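Local structure of activator of 2-hydroxyisocaproyl-CoA dehydratase (Clostridium difficile, 4EHU) at residues 2-7 with 44-49; 96-101 with 105-110; 210-215 with 221-226. The protein passes a single electron to (R)-2-hydroxyisocaproyl-CoA dehydratase as it hydrolyses ATP, activating that enzyme for the reductive branch of L-leucine fermentation. All blocks are in the same frame, centred on the assembly; numbering follows the deposited sequence. Where two conformers were deposited one is given.

Interaction 1 of 3, residues 2-7 with 44-49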
loop_
_atom_site.group_PDB
_atom_site.type_symbol
_atom_site.label_atom_id
_atom_site.label_comp_id
_atom_site.label_asym_id
_atom_site.label_seq_id
_atom_site.Cartn_x
_atom_site.Cartn_y
_atom_site.Cartn_z
ATOM N N TYR A 2 38.649 -16.794 -9.020
ATOM C CA TYR A 2 37.581 -16.113 -8.286
ATOM C C TYR A 2 36.459 -15.735 -9.224
ATOM O O TYR A 2 36.701 -15.346 -10.363
ATOM C CB TYR A 2 38.109 -14.850 -7.612
ATOM C CG TYR A 2 39.187 -15.115 -6.598
ATOM C CD1 TYR A 2 38.863 -15.416 -5.283
ATOM C CD2 TYR A 2 40.539 -15.084 -6.959
ATOM C CE1 TYR A 2 39.847 -15.664 -4.344
ATOM C CE2 TYR A 2 41.521 -15.329 -6.030
ATOM C CZ TYR A 2 41.172 -15.621 -4.723
ATOM O OH TYR A 2 42.153 -15.870 -3.794
ATOM N N THR A 3 35.223 -15.842 -8.750
ATOM C CA THR A 3 34.092 -15.260 -9.461
ATOM C C THR A 3 33.318 -14.349 -8.515
ATOM O O THR A 3 33.481 -14.425 -7.302
ATOM C CB THR A 3 33.168 -16.338 -10.027
ATOM O OG1 THR A 3 32.648 -17.146 -8.959
ATOM C CG2 THR A 3 33.953 -17.201 -11.054
ATOM N N MET A 4 32.494 -13.478 -9.076
ATOM C CA MET A 4 31.740 -12.520 -8.272
ATOM C C MET A 4 30.272 -12.506 -8.667
ATOM O O MET A 4 29.940 -12.587 -9.844
ATOM C CB MET A 4 32.317 -11.117 -8.461
ATOM C CG MET A 4 31.651 -10.061 -7.602
ATOM S SD MET A 4 32.472 -8.463 -7.733
ATOM C CE MET A 4 33.805 -8.664 -6.554
ATOM N N GLY A 5 29.408 -12.404 -7.659
ATOM C CA GLY A 5 27.978 -12.212 -7.845
ATOM C C GLY A 5 27.546 -10.889 -7.227
ATOM O O GLY A 5 27.970 -10.552 -6.127
ATOM N N LEU A 6 26.732 -10.131 -7.953
ATOM C CA LEU A 6 26.169 -8.883 -7.452
ATOM C C LEU A 6 24.659 -8.992 -7.535
ATOM O O LEU A 6 24.132 -9.415 -8.553
ATOM C CB LEU A 6 26.640 -7.695 -8.292
ATOM C CG LEU A 6 28.119 -7.326 -8.189
ATOM C CD1 LEU A 6 28.445 -6.223 -9.186
ATOM C CD2 LEU A 6 28.471 -6.899 -6.771
ATOM N N ASP A 7 23.970 -8.619 -6.464
ATOM C CA ASP A 7 22.509 -8.626 -6.426
ATOM C C ASP A 7 22.064 -7.205 -6.092
ATOM O O ASP A 7 22.191 -6.748 -4.966
ATOM C CB ASP A 7 22.019 -9.657 -5.388
ATOM C CG ASP A 7 20.498 -9.607 -5.142
ATOM O OD1 ASP A 7 19.761 -8.816 -5.771
ATOM O OD2 ASP A 7 20.042 -10.383 -4.289
ATOM N N GLU A 44 33.846 -1.712 -3.884
ATOM C CA GLU A 44 34.967 -1.165 -3.130
ATOM C C GLU A 44 35.271 -2.027 -1.915
ATOM O O GLU A 44 36.429 -2.281 -1.604
ATOM C CB GLU A 44 34.663 0.257 -2.664
ATOM C CG GLU A 44 34.564 1.269 -3.780
ATOM C CD GLU A 44 34.034 2.603 -3.296
ATOM O OE1 GLU A 44 34.084 2.858 -2.074
ATOM O OE2 GLU A 44 33.561 3.394 -4.138
ATOM N N LYS A 45 34.230 -2.475 -1.224
ATOM C CA LYS A 45 34.418 -3.220 0.013
ATOM C C LYS A 45 34.873 -4.654 -0.230
ATOM O O LYS A 45 35.703 -5.170 0.510
ATOM C CB LYS A 45 33.147 -3.195 0.853
ATOM C CG LYS A 45 32.821 -1.814 1.381
ATOM C CD LYS A 45 32.163 -1.877 2.745
ATOM C CE LYS A 45 32.055 -0.497 3.366
ATOM N NZ LYS A 45 33.388 0.152 3.503
ATOM N N LEU A 46 34.332 -5.300 -1.256
ATOM C CA LEU A 46 34.795 -6.633 -1.616
ATOM C C LEU A 46 36.273 -6.611 -1.974
ATOM O O LEU A 46 37.028 -7.478 -1.541
ATOM C CB LEU A 46 33.992 -7.186 -2.790
ATOM C CG LEU A 46 32.511 -7.350 -2.451
ATOM C CD1 LEU A 46 31.735 -7.697 -3.705
ATOM C CD2 LEU A 46 32.311 -8.403 -1.371
ATOM N N TYR A 47 36.671 -5.620 -2.768
ATOM C CA TYR A 47 38.053 -5.476 -3.210
ATOM C C TYR A 47 38.972 -5.119 -2.051
ATOM O O TYR A 47 40.101 -5.604 -1.972
ATOM C CB TYR A 47 38.152 -4.403 -4.296
ATOM C CG TYR A 47 37.540 -4.810 -5.620
ATOM C CD1 TYR A 47 37.664 -6.111 -6.098
ATOM C CD2 TYR A 47 36.836 -3.897 -6.388
ATOM C CE1 TYR A 47 37.105 -6.483 -7.310
ATOM C CE2 TYR A 47 36.272 -4.261 -7.598
ATOM C CZ TYR A 47 36.408 -5.554 -8.055
ATOM O OH TYR A 47 35.847 -5.908 -9.264
ATOM N N GLY A 48 38.492 -4.264 -1.157
ATOM C CA GLY A 48 39.266 -3.863 0.001
ATOM C C GLY A 48 39.528 -5.036 0.926
ATOM O O GLY A 48 40.647 -5.232 1.402
ATOM N N LYS A 49 38.490 -5.824 1.173
ATOM C CA LYS A 49 38.591 -6.976 2.060
ATOM C C LYS A 49 39.575 -8.000 1.521
ATOM O O LYS A 49 40.410 -8.522 2.258
ATOM C CB LYS A 49 37.232 -7.658 2.216
ATOM C CG LYS A 49 36.163 -6.836 2.906
ATOM C CD LYS A 49 34.933 -7.691 3.150
ATOM C CE LYS A 49 33.716 -6.858 3.514
ATOM N NZ LYS A 49 32.750 -7.656 4.313
#

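Interaction 2 of 3, residues 96-101 with 105-110. With ANP (phosphoaminophosphonic acid-adenylate ester), chain D.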
loop_
_atom_site.group_PDB
_atom_site.type_symbol
_atom_site.label_atom_id
_atom_site.label_comp_id
_atom_site.label_asym_id
_atom_site.label_seq_id
_atom_site.Cartn_x
_atom_site.Cartn_y
_atom_site.Cartn_z
ATOM N N THR A 96 10.736 -25.174 -1.011
ATOM C CA THR A 96 10.037 -23.897 -0.997
ATOM C C THR A 96 11.006 -22.800 -0.573
ATOM O O THR A 96 11.677 -22.941 0.449
ATOM C CB THR A 96 8.843 -23.945 -0.010
ATOM O OG1 THR A 96 8.036 -25.093 -0.312
ATOM C CG2 THR A 96 8.016 -22.674 -0.118
ATOM N N ILE A 97 11.127 -21.741 -1.374
ATOM C CA ILE A 97 11.948 -20.587 -0.994
ATOM C C ILE A 97 11.059 -19.359 -0.872
ATOM O O ILE A 97 10.300 -19.039 -1.772
ATOM C CB ILE A 97 13.072 -20.305 -2.024
ATOM C CG1 ILE A 97 14.036 -21.489 -2.060
ATOM C CG2 ILE A 97 13.833 -19.018 -1.658
ATOM C CD1 ILE A 97 15.115 -21.350 -3.181
ATOM N N ILE A 98 11.167 -18.676 0.260
ATOM C CA ILE A 98 10.433 -17.459 0.503
ATOM C C ILE A 98 11.434 -16.338 0.569
ATOM O O ILE A 98 12.218 -16.268 1.505
ATOM C CB ILE A 98 9.680 -17.531 1.855
ATOM C CG1 ILE A 98 8.762 -18.749 1.853
ATOM C CG2 ILE A 98 8.879 -16.231 2.088
ATOM C CD1 ILE A 98 8.252 -19.144 3.312
ATOM N N ASP A 99 11.405 -15.459 -0.435
ATOM C CA ASP A 99 12.331 -14.342 -0.498
ATOM C C ASP A 99 11.570 -13.071 -0.164
ATOM O O ASP A 99 10.821 -12.559 -0.977
ATOM C CB ASP A 99 12.925 -14.244 -1.920
ATOM C CG ASP A 99 13.547 -12.885 -2.219
ATOM O OD1 ASP A 99 14.112 -12.267 -1.304
ATOM O OD2 ASP A 99 13.470 -12.441 -3.409
ATOM N N ILE A 100 11.759 -12.552 1.047
ATOM C CA ILE A 100 11.112 -11.291 1.379
ATOM C C ILE A 100 12.133 -10.173 1.280
ATOM O O ILE A 100 13.059 -10.116 2.079
ATOM C CB ILE A 100 10.482 -11.310 2.783
ATOM C CG1 ILE A 100 9.540 -12.516 2.909
ATOM C CG2 ILE A 100 9.725 -9.997 2.976
ATOM C CD1 ILE A 100 8.911 -12.695 4.381
ATOM N N GLY A 101 11.966 -9.310 0.267
ATOM C CA GLY A 101 12.882 -8.206 0.051
ATOM C C GLY A 101 12.250 -6.876 0.437
ATOM O O GLY A 101 11.238 -6.836 1.142
ATOM N N ALA A 105 7.767 -9.726 -2.297
ATOM C CA ALA A 105 7.987 -11.002 -1.644
ATOM C C ALA A 105 7.727 -12.048 -2.688
ATOM O O ALA A 105 6.730 -11.984 -3.420
ATOM C CB ALA A 105 7.027 -11.188 -0.495
ATOM N N LYS A 106 8.659 -12.978 -2.803
ATOM C CA LYS A 106 8.593 -14.006 -3.811
ATOM C C LYS A 106 8.531 -15.358 -3.156
ATOM O O LYS A 106 9.264 -15.623 -2.197
ATOM C CB LYS A 106 9.850 -13.945 -4.683
ATOM C CG LYS A 106 9.948 -12.675 -5.536
ATOM C CD LYS A 106 11.269 -12.691 -6.312
ATOM C CE LYS A 106 11.182 -11.769 -7.538
ATOM N NZ LYS A 106 11.304 -10.327 -7.171
ATOM N N VAL A 107 7.675 -16.228 -3.668
ATOM C CA VAL A 107 7.646 -17.598 -3.203
ATOM C C VAL A 107 7.887 -18.542 -4.361
ATOM O O VAL A 107 7.154 -18.533 -5.365
ATOM C CB VAL A 107 6.320 -17.943 -2.509
ATOM C CG1 VAL A 107 6.344 -19.387 -2.034
ATOM C CG2 VAL A 107 6.090 -17.000 -1.338
ATOM N N LEU A 108 8.945 -19.332 -4.225
ATOM C CA LEU A 108 9.382 -20.239 -5.270
ATOM C C LEU A 108 9.129 -21.648 -4.816
ATOM O O LEU A 108 9.494 -22.029 -3.672
ATOM C CB LEU A 108 10.896 -20.093 -5.506
ATOM C CG LEU A 108 11.417 -18.843 -6.216
ATOM C CD1 LEU A 108 11.236 -17.590 -5.375
ATOM C CD2 LEU A 108 12.917 -19.073 -6.549
ATOM N N LYS A 109 8.544 -22.444 -5.692
ATOM C CA LYS A 109 8.460 -23.871 -5.466
ATOM C C LYS A 109 9.421 -24.533 -6.431
ATOM O O LYS A 109 9.414 -24.243 -7.623
ATOM C CB LYS A 109 7.035 -24.392 -5.693
ATOM C CG LYS A 109 6.935 -25.900 -5.633
ATOM C CD LYS A 109 5.490 -26.377 -5.740
ATOM C CE LYS A 109 5.244 -27.629 -4.923
ATOM N NZ LYS A 109 4.625 -27.316 -3.604
ATOM N N LEU A 110 10.269 -25.413 -5.916
ATOM C CA LEU A 110 11.285 -26.062 -6.740
ATOM C C LEU A 110 10.998 -27.550 -6.855
ATOM O O LEU A 110 10.425 -28.145 -5.937
ATOM C CB LEU A 110 12.670 -25.905 -6.099
ATOM C CG LEU A 110 13.078 -24.479 -5.745
ATOM C CD1 LEU A 110 14.493 -24.473 -5.143
ATOM C CD2 LEU A 110 13.005 -23.582 -6.977
HETATM P PG ANP D . 13.743 -6.648 -3.744
HETATM O O1G ANP D . 13.977 -5.947 -5.077
HETATM O O2G ANP D . 14.261 -8.063 -3.800
HETATM O O3G ANP D . 12.341 -6.563 -3.283
HETATM P PB ANP D . 16.176 -6.097 -2.023
HETATM O O1B ANP D . 17.084 -4.898 -2.085
HETATM O O2B ANP D . 16.737 -7.405 -2.584
HETATM N N3B ANP D . 14.640 -5.646 -2.679
HETATM P PA ANP D . 16.750 -7.208 0.600
HETATM O O1A ANP D . 18.149 -6.708 0.514
HETATM O O2A ANP D . 16.422 -8.671 0.396
HETATM O O3A ANP D . 15.835 -6.385 -0.456
HETATM O "O5'" ANP D . 16.035 -6.764 1.969
HETATM C "C5'" ANP D . 15.878 -5.377 2.285
HETATM C "C4'" ANP D . 15.320 -5.257 3.699
HETATM O "O4'" ANP D . 15.695 -6.222 4.671
HETATM C "C3'" ANP D . 14.803 -3.976 4.327
HETATM O "O3'" ANP D . 13.605 -3.530 3.677
HETATM C "C2'" ANP D . 14.629 -4.377 5.796
HETATM O "O2'" ANP D . 13.246 -4.497 6.175
HETATM C "C1'" ANP D . 15.311 -5.735 5.961
HETATM N N9 ANP D . 16.558 -5.679 6.746
HETATM C C8 ANP D . 17.751 -5.196 6.341
HETATM N N7 ANP D . 18.688 -5.360 7.308
HETATM C C5 ANP D . 18.067 -5.971 8.347
HETATM C C6 ANP D . 18.461 -6.448 9.674
HETATM N N6 ANP D . 19.738 -6.271 10.090
HETATM N N1 ANP D . 17.514 -7.045 10.443
HETATM C C2 ANP D . 16.250 -7.222 10.031
HETATM N N3 ANP D . 15.819 -6.801 8.832
HETATM C C4 ANP D . 16.671 -6.192 7.970
HETATM O O HOH W 1 6.212 -25.124 -2.541
#

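Interaction 3 of 3, residues 210-215 with 221-226. With ANP (phosphoaminophosphonic acid-adenylate ester), chain D; ACT (acetate ion), chain I.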
loop_
_atom_site.group_PDB
_atom_site.type_symbol
_atom_site.label_atom_id
_atom_site.label_comp_id
_atom_site.label_asym_id
_atom_site.label_seq_id
_atom_site.Cartn_x
_atom_site.Cartn_y
_atom_site.Cartn_z
ATOM N N VAL A 210 11.546 -25.726 3.774
ATOM C CA VAL A 210 11.134 -24.352 3.519
ATOM C C VAL A 210 12.262 -23.462 3.983
ATOM O O VAL A 210 12.708 -23.561 5.135
ATOM C CB VAL A 210 9.849 -24.000 4.291
ATOM C CG1 VAL A 210 9.437 -22.563 4.027
ATOM C CG2 VAL A 210 8.739 -24.973 3.924
ATOM N N VAL A 211 12.741 -22.605 3.092
ATOM C CA VAL A 211 13.850 -21.733 3.411
ATOM C C VAL A 211 13.448 -20.289 3.209
ATOM O O VAL A 211 12.858 -19.949 2.190
ATOM C CB VAL A 211 15.064 -22.034 2.505
ATOM C CG1 VAL A 211 16.190 -21.012 2.750
ATOM C CG2 VAL A 211 15.548 -23.493 2.738
ATOM N N MET A 212 13.757 -19.433 4.177
ATOM C CA MET A 212 13.540 -17.999 3.994
ATOM C C MET A 212 14.859 -17.275 3.721
ATOM O O MET A 212 15.876 -17.522 4.369
ATOM C CB MET A 212 12.847 -17.350 5.194
ATOM C CG MET A 212 12.421 -15.904 4.902
ATOM S SD MET A 212 11.589 -15.067 6.259
ATOM C CE MET A 212 10.323 -16.301 6.549
ATOM N N VAL A 213 14.811 -16.374 2.746
ATOM C CA VAL A 213 15.942 -15.552 2.367
ATOM C C VAL A 213 15.475 -14.103 2.171
ATOM O O VAL A 213 14.284 -13.785 2.347
ATOM C CB VAL A 213 16.563 -16.064 1.042
ATOM C CG1 VAL A 213 16.973 -17.516 1.225
ATOM C CG2 VAL A 213 15.568 -15.910 -0.122
ATOM N N GLY A 214 16.421 -13.231 1.824
ATOM C CA GLY A 214 16.136 -11.809 1.752
ATOM C C GLY A 214 16.516 -11.131 3.053
ATOM O O GLY A 214 16.729 -11.794 4.093
ATOM N N GLY A 215 16.573 -9.804 3.004
ATOM C CA GLY A 215 17.000 -9.028 4.159
ATOM C C GLY A 215 16.003 -9.167 5.310
ATOM O O GLY A 215 16.405 -9.130 6.474
ATOM N N GLY A 221 11.904 -12.258 14.295
ATOM C CA GLY A 221 10.480 -12.145 14.583
ATOM C C GLY A 221 9.627 -12.505 13.392
ATOM O O GLY A 221 8.565 -13.112 13.522
ATOM N N ILE A 222 10.071 -12.096 12.202
ATOM C CA ILE A 222 9.355 -12.452 10.980
ATOM C C ILE A 222 9.488 -13.947 10.717
ATOM O O ILE A 222 8.512 -14.598 10.341
ATOM C CB ILE A 222 9.877 -11.668 9.780
ATOM C CG1 ILE A 222 9.507 -10.182 9.925
ATOM C CG2 ILE A 222 9.313 -12.274 8.479
ATOM C CD1 ILE A 222 8.000 -9.863 9.736
ATOM N N VAL A 223 10.674 -14.503 10.917
ATOM C CA VAL A 223 10.858 -15.933 10.727
ATOM C C VAL A 223 9.926 -16.713 11.677
ATOM O O VAL A 223 9.221 -17.623 11.236
ATOM C CB VAL A 223 12.311 -16.349 10.917
ATOM C CG1 VAL A 223 12.448 -17.876 10.787
ATOM C CG2 VAL A 223 13.184 -15.626 9.860
ATOM N N ARG A 224 9.899 -16.342 12.956
ATOM C CA ARG A 224 9.046 -17.056 13.916
ATOM C C ARG A 224 7.563 -16.929 13.547
ATOM O O ARG A 224 6.822 -17.914 13.605
ATOM C CB ARG A 224 9.261 -16.530 15.337
ATOM C CG ARG A 224 10.593 -16.935 15.925
ATOM C CD ARG A 224 10.672 -16.555 17.408
ATOM N NE ARG A 224 10.471 -15.130 17.647
ATOM C CZ ARG A 224 11.432 -14.207 17.604
ATOM N NH1 ARG A 224 12.683 -14.558 17.343
ATOM N NH2 ARG A 224 11.133 -12.930 17.839
ATOM N N ALA A 225 7.125 -15.727 13.172
ATOM C CA ALA A 225 5.724 -15.516 12.810
ATOM C C ALA A 225 5.373 -16.310 11.556
ATOM O O ALA A 225 4.282 -16.881 11.462
ATOM C CB ALA A 225 5.455 -14.043 12.603
ATOM N N MET A 226 6.282 -16.329 10.576
ATOM C CA MET A 226 6.035 -17.128 9.382
ATOM C C MET A 226 5.914 -18.602 9.680
ATOM O O MET A 226 5.010 -19.252 9.169
ATOM C CB MET A 226 7.153 -16.928 8.348
ATOM C CG MET A 226 6.974 -15.634 7.616
ATOM S SD MET A 226 5.577 -15.641 6.424
ATOM C CE MET A 226 5.995 -16.955 5.315
HETATM P PG ANP D . 13.743 -6.648 -3.744
HETATM O O1G ANP D . 13.977 -5.947 -5.077
HETATM O O2G ANP D . 14.261 -8.063 -3.800
HETATM O O3G ANP D . 12.341 -6.563 -3.283
HETATM P PB ANP D . 16.176 -6.097 -2.023
HETATM O O1B ANP D . 17.084 -4.898 -2.085
HETATM O O2B ANP D . 16.737 -7.405 -2.584
HETATM N N3B ANP D . 14.640 -5.646 -2.679
HETATM P PA ANP D . 16.750 -7.208 0.600
HETATM O O1A ANP D . 18.149 -6.708 0.514
HETATM O O2A ANP D . 16.422 -8.671 0.396
HETATM O O3A ANP D . 15.835 -6.385 -0.456
HETATM O "O5'" ANP D . 16.035 -6.764 1.969
HETATM C "C5'" ANP D . 15.878 -5.377 2.285
HETATM C "C4'" ANP D . 15.320 -5.257 3.699
HETATM O "O4'" ANP D . 15.695 -6.222 4.671
HETATM C "C3'" ANP D . 14.803 -3.976 4.327
HETATM O "O3'" ANP D . 13.605 -3.530 3.677
HETATM C "C2'" ANP D . 14.629 -4.377 5.796
HETATM O "O2'" ANP D . 13.246 -4.497 6.175
HETATM C "C1'" ANP D . 15.311 -5.735 5.961
HETATM N N9 ANP D . 16.558 -5.679 6.746
HETATM C C8 ANP D . 17.751 -5.196 6.341
HETATM N N7 ANP D . 18.688 -5.360 7.308
HETATM C C5 ANP D . 18.067 -5.971 8.347
HETATM C C6 ANP D . 18.461 -6.448 9.674
HETATM N N6 ANP D . 19.738 -6.271 10.090
HETATM N N1 ANP D . 17.514 -7.045 10.443
HETATM C C2 ANP D . 16.250 -7.222 10.031
HETATM N N3 ANP D . 15.819 -6.801 8.832
HETATM C C4 ANP D . 16.671 -6.192 7.970
HETATM C C ACT I . 7.540 -13.399 18.788
HETATM O O ACT I . 8.245 -12.789 17.949
HETATM O OXT ACT I . 8.048 -14.404 19.355
HETATM C CH3 ACT I . 6.153 -12.930 19.123
#

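Interaction 1 of 3, residues 2-7 with 44-49
M4 on strand 2-7 reaches across to L46 and Y47 on helix 44-49, and the methyl group at its tip does nearly all of the touching. The backbones stay well apart, with 9.4 Å between the CA atoms of M4 and L46, so the span is bridged by side chains alone and no hydrogen bond crosses it. M4 leaves the strand with CG anti to its own N (chi1 -177°) and runs out extended until the turn about the CG-SD bond (chi3 -83°) sets CE against the helix. There M4 CE lies 3.7 Å from CD1 of L46, with L46 CB also near the methyl and the M4 sulfur SD beside the same CD1. Y47 is set differently: its side chain crosses that of M4 at about a right angle, and M4 CE meets the ring obliquely, 4.0 Å from CE1. One methyl group thus serves both helix residues, a worked case of a long, flexible side chain joining a strand to a helix.

Packing thins quickly beyond this point. L6, two residues along on the same side of the strand, brings CD2 no nearer than 4.5 Å to L46 CD1, and the whole contact buries a modest 153 Å². Y47 is only partly covered, and past it the helix turns to solvent through E44, K45, G48 and K49. K49 is nevertheless tied down, with a salt bridge to E28 and a hydrogen bond to the S27 carbonyl. M4 also packs on I17 and I57, from the strands hydrogen-bonded on the two flanks of strand 2-8, whereas L46 rests on A26 and E28 of strand 23-30; helix 38-50 therefore lies over one face of this five-stranded sheet.

Interaction 2 of 3, residues 96-101 with 105-110
D99 and K106 are paired across the antiparallel beta hairpin of strands 96-100 and 105-110, part of the second sheet of this actin-fold ATPase. N and O of I97 bond O and N of L108, and those of D99 bond O and N of K106, four bonds of 2.8 to 2.9 Å. The D99 and K106 side chains run alongside: the chi1 of 162° sets the D99 carboxylate opposite the backbone N, and its oxygen OD2 rests 3.7 Å from the methylene CD of K106. The ammonium group does not follow. A final bend (chi4 77°) carries K106 NZ to salt bridges with D104, an ATP-binding residue, and E79, leaving it 4.8 Å from D99 OD2. The D99 side chain lies about 4 Å from a bound magnesium ion. On the same face, I97 and L108 meet through their CB atoms, while I97 CD1 reaches diagonally to L110 CD1 at 3.7 Å. The opposite face carries T96, I98 and I100 against V107 and A105, in looser contact. At its far end T96 OG1, also bonded to the Q207 carbonyl, accepts a hydrogen bond from a water that accepts one from K109 NZ.

Interaction 3 of 3, residues 210-215 with 221-226
M212 pushes its thioether end against three residues of helix 221-226. Its methyl group makes the closest approach, with CE 3.6 Å from CG of M226, whose side chain crosses it at about a right angle. The sulfur SD sits 4.0 Å from CG2 of V223, which slides past it pointing the other way, and 4.2 Å from CG2 of I222. The M212 chain starts out extended (chi1 -171°), and rotation about its last bond but one, CG-SD, delivers CE to M226. M212 was modelled in two conformers, so these distances describe one of them and the exact fit is doubtful.

The axes of strand 210-213 and helix 221-226 come within 10.6 Å at closest, at 152° between their directions, as successive elements of a beta-alpha-beta unit that ends with strand 234-235. Between them the chain passes the nucleotide: G215, an ATP-binding residue, donates from N to the alpha-phosphate oxygen O2A of ANP at 2.8 Å. Having no side chain, G215 can lie close beside the ribose.

Further out, I222 packs on H190 and V193, and M226 on V197, all from helix 182-204, while N219 OD1 accepts from I222 N. R224, which takes no part in the contact with the strand, holds an acetate, probably from the crystallisation liquor, through NE and NH2 at the guanidinium edge, and NH2 also bonds the G148 carbonyl.

Interactions 2 and 3 are built on one sheet. Strands 96-100 and 210-213 are neighbours in it, with probable hydrogen bonds of 2.9 Å from I98 N to V211 O and from V211 N to T96 O, and the contact centres are 10 Å apart. Both also border the nucleotide, G101 CA lying 3.5 Å from ANP O3A. Interaction 1 belongs to the other five-stranded sheet, which has the same 3-2-1-4-5 strand order, as expected of the duplicated actin fold; its centre is 25 to 26 Å from theirs. Its link to the site is indirect: the L46 side chain is about 8 Å from that of K14, which is hydrogen-bonded to ANP.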